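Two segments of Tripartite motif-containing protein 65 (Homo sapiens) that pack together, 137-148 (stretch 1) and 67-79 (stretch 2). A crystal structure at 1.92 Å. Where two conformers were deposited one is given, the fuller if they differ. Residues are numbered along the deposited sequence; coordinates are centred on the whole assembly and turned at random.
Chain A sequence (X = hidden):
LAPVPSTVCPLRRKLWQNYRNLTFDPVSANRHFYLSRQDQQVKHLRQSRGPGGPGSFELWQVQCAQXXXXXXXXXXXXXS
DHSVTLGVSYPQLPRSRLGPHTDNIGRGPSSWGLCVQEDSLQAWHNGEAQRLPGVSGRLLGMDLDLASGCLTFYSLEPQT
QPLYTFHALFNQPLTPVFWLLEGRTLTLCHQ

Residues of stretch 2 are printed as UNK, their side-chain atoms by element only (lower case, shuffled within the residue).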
# COMPACT_ATOMS: atom_id res chain seq x y z
N GLY A 137 -13.49 -8.12 0.96
CA GLY A 137 -13.05 -7.31 2.09
C GLY A 137 -12.18 -6.15 1.65
O GLY A 137 -11.39 -6.26 0.72
N ARG A 138 -12.33 -5.02 2.35
CA ARG A 138 -11.56 -3.82 2.05
C ARG A 138 -10.59 -3.43 3.16
O ARG A 138 -10.03 -2.33 3.13
CB ARG A 138 -12.52 -2.66 1.75
CG ARG A 138 -13.37 -2.90 0.49
CD ARG A 138 -12.53 -2.82 -0.77
NE ARG A 138 -13.33 -3.24 -1.95
CZ ARG A 138 -13.20 -4.40 -2.58
NH1 ARG A 138 -12.31 -5.28 -2.16
NH2 ARG A 138 -13.97 -4.69 -3.63
N LEU A 139 -10.39 -4.30 4.15
CA LEU A 139 -9.43 -4.05 5.22
C LEU A 139 -8.24 -4.97 4.97
O LEU A 139 -8.37 -6.20 5.04
CB LEU A 139 -10.05 -4.29 6.59
CG LEU A 139 -9.11 -4.06 7.76
CD1 LEU A 139 -8.59 -2.63 7.77
CD2 LEU A 139 -9.80 -4.38 9.08
N LEU A 140 -7.09 -4.39 4.64
CA LEU A 140 -5.97 -5.14 4.12
C LEU A 140 -4.77 -4.97 5.03
O LEU A 140 -4.55 -3.89 5.58
CB LEU A 140 -5.63 -4.68 2.70
CG LEU A 140 -6.87 -4.81 1.81
CD1 LEU A 140 -6.72 -3.99 0.55
CD2 LEU A 140 -7.10 -6.29 1.51
N GLY A 141 -4.01 -6.05 5.21
CA GLY A 141 -2.81 -6.01 6.04
C GLY A 141 -1.57 -6.31 5.23
O GLY A 141 -1.61 -7.05 4.25
N MET A 142 -0.44 -5.72 5.66
CA MET A 142 0.87 -6.00 5.09
C MET A 142 1.82 -6.38 6.22
O MET A 142 2.06 -5.57 7.12
CB MET A 142 1.40 -4.81 4.30
CG MET A 142 0.52 -4.49 3.06
SD MET A 142 0.99 -2.94 2.28
CE MET A 142 2.62 -3.32 1.68
N ASP A 143 2.36 -7.60 6.15
CA ASP A 143 3.29 -8.16 7.13
C ASP A 143 4.66 -8.27 6.48
O ASP A 143 4.85 -9.09 5.57
CB ASP A 143 2.81 -9.53 7.61
CG ASP A 143 3.62 -10.05 8.78
OD1 ASP A 143 3.86 -9.27 9.72
OD2 ASP A 143 3.98 -11.24 8.75
N LEU A 144 5.62 -7.48 6.97
CA LEU A 144 6.95 -7.33 6.37
C LEU A 144 7.96 -7.91 7.34
O LEU A 144 8.32 -7.26 8.32
CB LEU A 144 7.24 -5.86 6.10
CG LEU A 144 8.48 -5.55 5.29
CD1 LEU A 144 8.38 -6.26 3.92
CD2 LEU A 144 8.58 -4.02 5.09
N ASP A 145 8.42 -9.14 7.09
CA ASP A 145 9.38 -9.81 7.97
C ASP A 145 10.75 -9.67 7.34
O ASP A 145 11.14 -10.44 6.46
CB ASP A 145 8.99 -11.27 8.21
CG ASP A 145 9.97 -12.03 9.10
OD1 ASP A 145 11.12 -11.58 9.33
OD2 ASP A 145 9.58 -13.11 9.60
N LEU A 146 11.49 -8.66 7.78
CA LEU A 146 12.76 -8.38 7.12
C LEU A 146 13.88 -9.23 7.68
O LEU A 146 15.00 -9.19 7.14
CB LEU A 146 13.08 -6.88 7.23
CG LEU A 146 12.04 -6.02 6.54
CD1 LEU A 146 12.39 -4.55 6.69
CD2 LEU A 146 11.91 -6.41 5.02
N ALA A 147 13.62 -10.00 8.73
CA ALA A 147 14.57 -11.03 9.13
C ALA A 147 14.60 -12.16 8.11
O ALA A 147 15.67 -12.63 7.71
CB ALA A 147 14.21 -11.56 10.51
N SER A 148 13.42 -12.62 7.69
CA SER A 148 13.32 -13.74 6.76
C SER A 148 13.17 -13.29 5.31
O SER A 148 13.28 -14.13 4.41
CB SER A 148 12.12 -14.62 7.13
OG SER A 148 10.91 -13.97 6.75
N UNK A 67 10.11 4.22 6.71
CA UNK A 67 10.83 3.20 5.94
C UNK A 67 11.29 2.07 6.87
O UNK A 67 11.47 2.29 8.09
o UNK A 67 11.64 4.76 4.31
c UNK A 67 12.05 3.80 5.26
N UNK A 68 11.57 0.89 6.31
CA UNK A 68 11.88 -0.29 7.14
C UNK A 68 13.11 -1.03 6.64
O UNK A 68 13.26 -1.22 5.44
c UNK A 68 8.50 0.09 6.80
c UNK A 68 9.40 -0.48 7.70
c UNK A 68 10.63 -1.21 7.20
c UNK A 68 8.09 0.41 9.55
c UNK A 68 7.38 0.80 7.27
c UNK A 68 7.19 0.97 8.66
c UNK A 68 9.20 -0.30 9.07
N UNK A 69 14.01 -1.47 7.55
CA UNK A 69 15.21 -2.10 6.98
C UNK A 69 15.64 -3.43 7.61
O UNK A 69 16.28 -4.26 6.96
c UNK A 69 16.38 -1.14 7.02
o UNK A 69 19.84 -1.26 7.42
c UNK A 69 17.69 -1.68 6.42
c UNK A 69 18.87 -0.81 6.79
n UNK A 69 18.79 0.44 6.45
N UNK A 70 15.34 -3.65 8.86
CA UNK A 70 15.50 -4.98 9.42
C UNK A 70 14.26 -5.18 10.25
O UNK A 70 13.34 -4.35 10.19
c UNK A 70 16.81 -5.07 10.22
N UNK A 71 14.23 -6.25 11.04
CA UNK A 71 13.13 -6.42 11.97
C UNK A 71 11.89 -6.99 11.31
O UNK A 71 11.95 -7.69 10.31
N UNK A 72 10.74 -6.67 11.90
CA UNK A 72 9.47 -7.27 11.51
C UNK A 72 8.41 -6.21 11.77
O UNK A 72 8.39 -5.63 12.86
c UNK A 72 9.23 -8.54 12.33
c UNK A 72 8.16 -9.44 11.79
n UNK A 72 6.44 -10.38 10.79
c UNK A 72 7.15 -9.20 10.91
n UNK A 72 8.02 -10.75 12.19
c UNK A 72 6.99 -11.30 11.56
N UNK A 73 7.54 -5.94 10.78
CA UNK A 73 6.66 -4.78 10.77
C UNK A 73 5.32 -5.17 10.15
O UNK A 73 5.29 -5.94 9.19
n UNK A 73 10.92 -3.34 10.62
n UNK A 73 9.08 -2.72 11.52
c UNK A 73 10.40 -2.69 11.64
c UNK A 73 8.74 -3.38 10.36
c UNK A 73 9.90 -3.80 9.81
c UNK A 73 7.30 -3.62 9.98
N UNK A 74 4.22 -4.63 10.69
CA UNK A 74 2.89 -4.97 10.21
C UNK A 74 2.01 -3.73 10.30
O UNK A 74 2.09 -2.98 11.28
o UNK A 74 -3.14 -7.29 9.53
c UNK A 74 -0.80 -7.50 9.18
c UNK A 74 -1.85 -6.98 9.92
c UNK A 74 2.26 -6.12 11.03
c UNK A 74 -1.59 -6.19 11.05
c UNK A 74 0.82 -6.43 10.65
c UNK A 74 -0.25 -5.93 11.41
c UNK A 74 0.53 -7.20 9.53
N UNK A 75 1.14 -3.54 9.31
CA UNK A 75 0.17 -2.46 9.37
C UNK A 75 -1.05 -2.84 8.55
O UNK A 75 -1.02 -3.76 7.73
c UNK A 75 2.69 -1.50 7.14
c UNK A 75 5.06 -1.98 7.20
c UNK A 75 3.97 -1.74 5.04
c UNK A 75 3.85 -1.73 7.89
c UNK A 75 1.32 -1.21 7.49
c UNK A 75 0.64 -1.07 6.29
c UNK A 75 2.77 -1.50 5.72
c UNK A 75 5.10 -1.97 5.79
c UNK A 75 0.74 -1.12 8.87
n UNK A 75 1.51 -1.24 5.23
N UNK A 76 -2.13 -2.10 8.80
CA UNK A 76 -3.41 -2.31 8.13
C UNK A 76 -3.88 -1.02 7.48
O UNK A 76 -3.63 0.08 7.97
o UNK A 76 -5.89 -4.03 11.15
c UNK A 76 -4.46 -2.85 9.11
c UNK A 76 -4.16 -4.29 9.53
c UNK A 76 -5.03 -4.79 10.66
o UNK A 76 -4.90 -5.99 11.02
N UNK A 77 -4.57 -1.18 6.35
CA UNK A 77 -5.05 -0.07 5.52
C UNK A 77 -6.49 -0.38 5.15
O UNK A 77 -6.81 -1.53 4.83
c UNK A 77 -2.74 0.32 4.57
c UNK A 77 -4.20 0.07 4.24
c UNK A 77 -4.75 1.17 3.33
N UNK A 78 -7.36 0.63 5.16
CA UNK A 78 -8.72 0.47 4.67
C UNK A 78 -8.90 1.20 3.34
O UNK A 78 -8.62 2.39 3.24
n UNK A 78 -12.73 -2.31 7.84
n UNK A 78 -12.25 -0.18 7.10
c UNK A 78 -11.18 0.81 5.10
n UNK A 78 -13.31 -1.69 5.71
c UNK A 78 -12.77 -1.39 6.88
c UNK A 78 -9.75 0.98 5.67
c UNK A 78 -12.26 0.91 6.13
N UNK A 79 -9.41 0.49 2.33
CA UNK A 79 -9.71 1.07 1.03
C UNK A 79 -11.20 1.36 0.91
O UNK A 79 -12.03 0.53 1.29
c UNK A 79 -9.29 0.11 -0.09

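Position 67 carries one carbon and then one oxygen, and it lies out of reach of stretch 1: Ser67, a small polar residue suited to an exposed loop. Position 68 has one carbon followed by a six-carbon ring; its CB lies 3.8 Å from Leu146 CD1 and 4.1 Å from Leu144 CD2. This is Phe68, a buried residue whose apolar side chain meets those of Leu144 and Leu146. At position 69 three carbons end in one oxygen and one nitrogen, and its CA-to-CB bond points away from stretch 1: Gln69, whose amide suits an exposed site. A single carbon at 70, its CA-to-CB bond also pointing away, makes Ala70, exposed, its small methyl making no close contact with stretch 1; the contact uses its backbone, Ala70 O lying 3.6 Å from Leu146 CD1.

Position 71 has no side chain. Its phi of 80° favours glycine, so it is Gly71; its O accepts a bond from Leu146 N (2.7 Å) and a weak one from Ala147 N (3.3 Å).

The strand begins at 72 with one carbon and a five-membered ring of three carbons and two nitrogens. One nitrogen lies 3.0 Å from Asp143 OD1, and Asp145 CB sits over the ring face. This is His72, which offers both a donor, NE2, and a flat surface. Position 73 has the same ring composition, with Leu146 CD1 at its edge; His73 also ties down the preceding turn, since its NE2 donates to Ala70 O (2.7 Å).

At 74 one carbon leads to a six-carbon ring bearing an oxygen, which lies 3.7 Å from Gly141 CA: Tyr74. A CB on Gly141 would clash with that OH, so the glycine makes room for it. At 75 one carbon leads to fused five- and six-membered rings holding eight carbons and one nitrogen, which reach Met142 and Leu144: Trp75, broad enough to meet both; its NE1 is 3.4 Å from Met142 SD but has no hydrogen-bond partner.

Position 76 has three carbons, the third carrying two oxygens, and its second side-chain carbon lies 4.1 Å from Gly141 CA: Glu76, whose OE2 accepts from Tyr74 OH (2.6 Å). Position 77, one carbon bearing two more, is Val77, a branched residue well suited to a buried strand beside Leu140. Position 78 shows three carbons, a nitrogen, and a carbon with two nitrogens: Arg78, its guanidinium face covering Leu139 CB. The lone carbon at 79, near the Arg138 side chain, is Ala79, compact in a buried place.

The contact is an antiparallel strand pairing. Reciprocal backbone bonds join Leu140 with Val77, Met142 with Trp75 and Leu144 with His73, while Ala79 N donates to Arg138 O (3.0 Å). Alternation places the side chains of Leu140, Val77, Met142, Trp75, Leu144 and His73 on one face, and Leu139, Asp143, Asp145, His72, Tyr74, Glu76 and Arg78 on the other, where polar contacts supplement the backbone ladder.

Stretch 2 (67-79) SFQAGHHYWEVRA
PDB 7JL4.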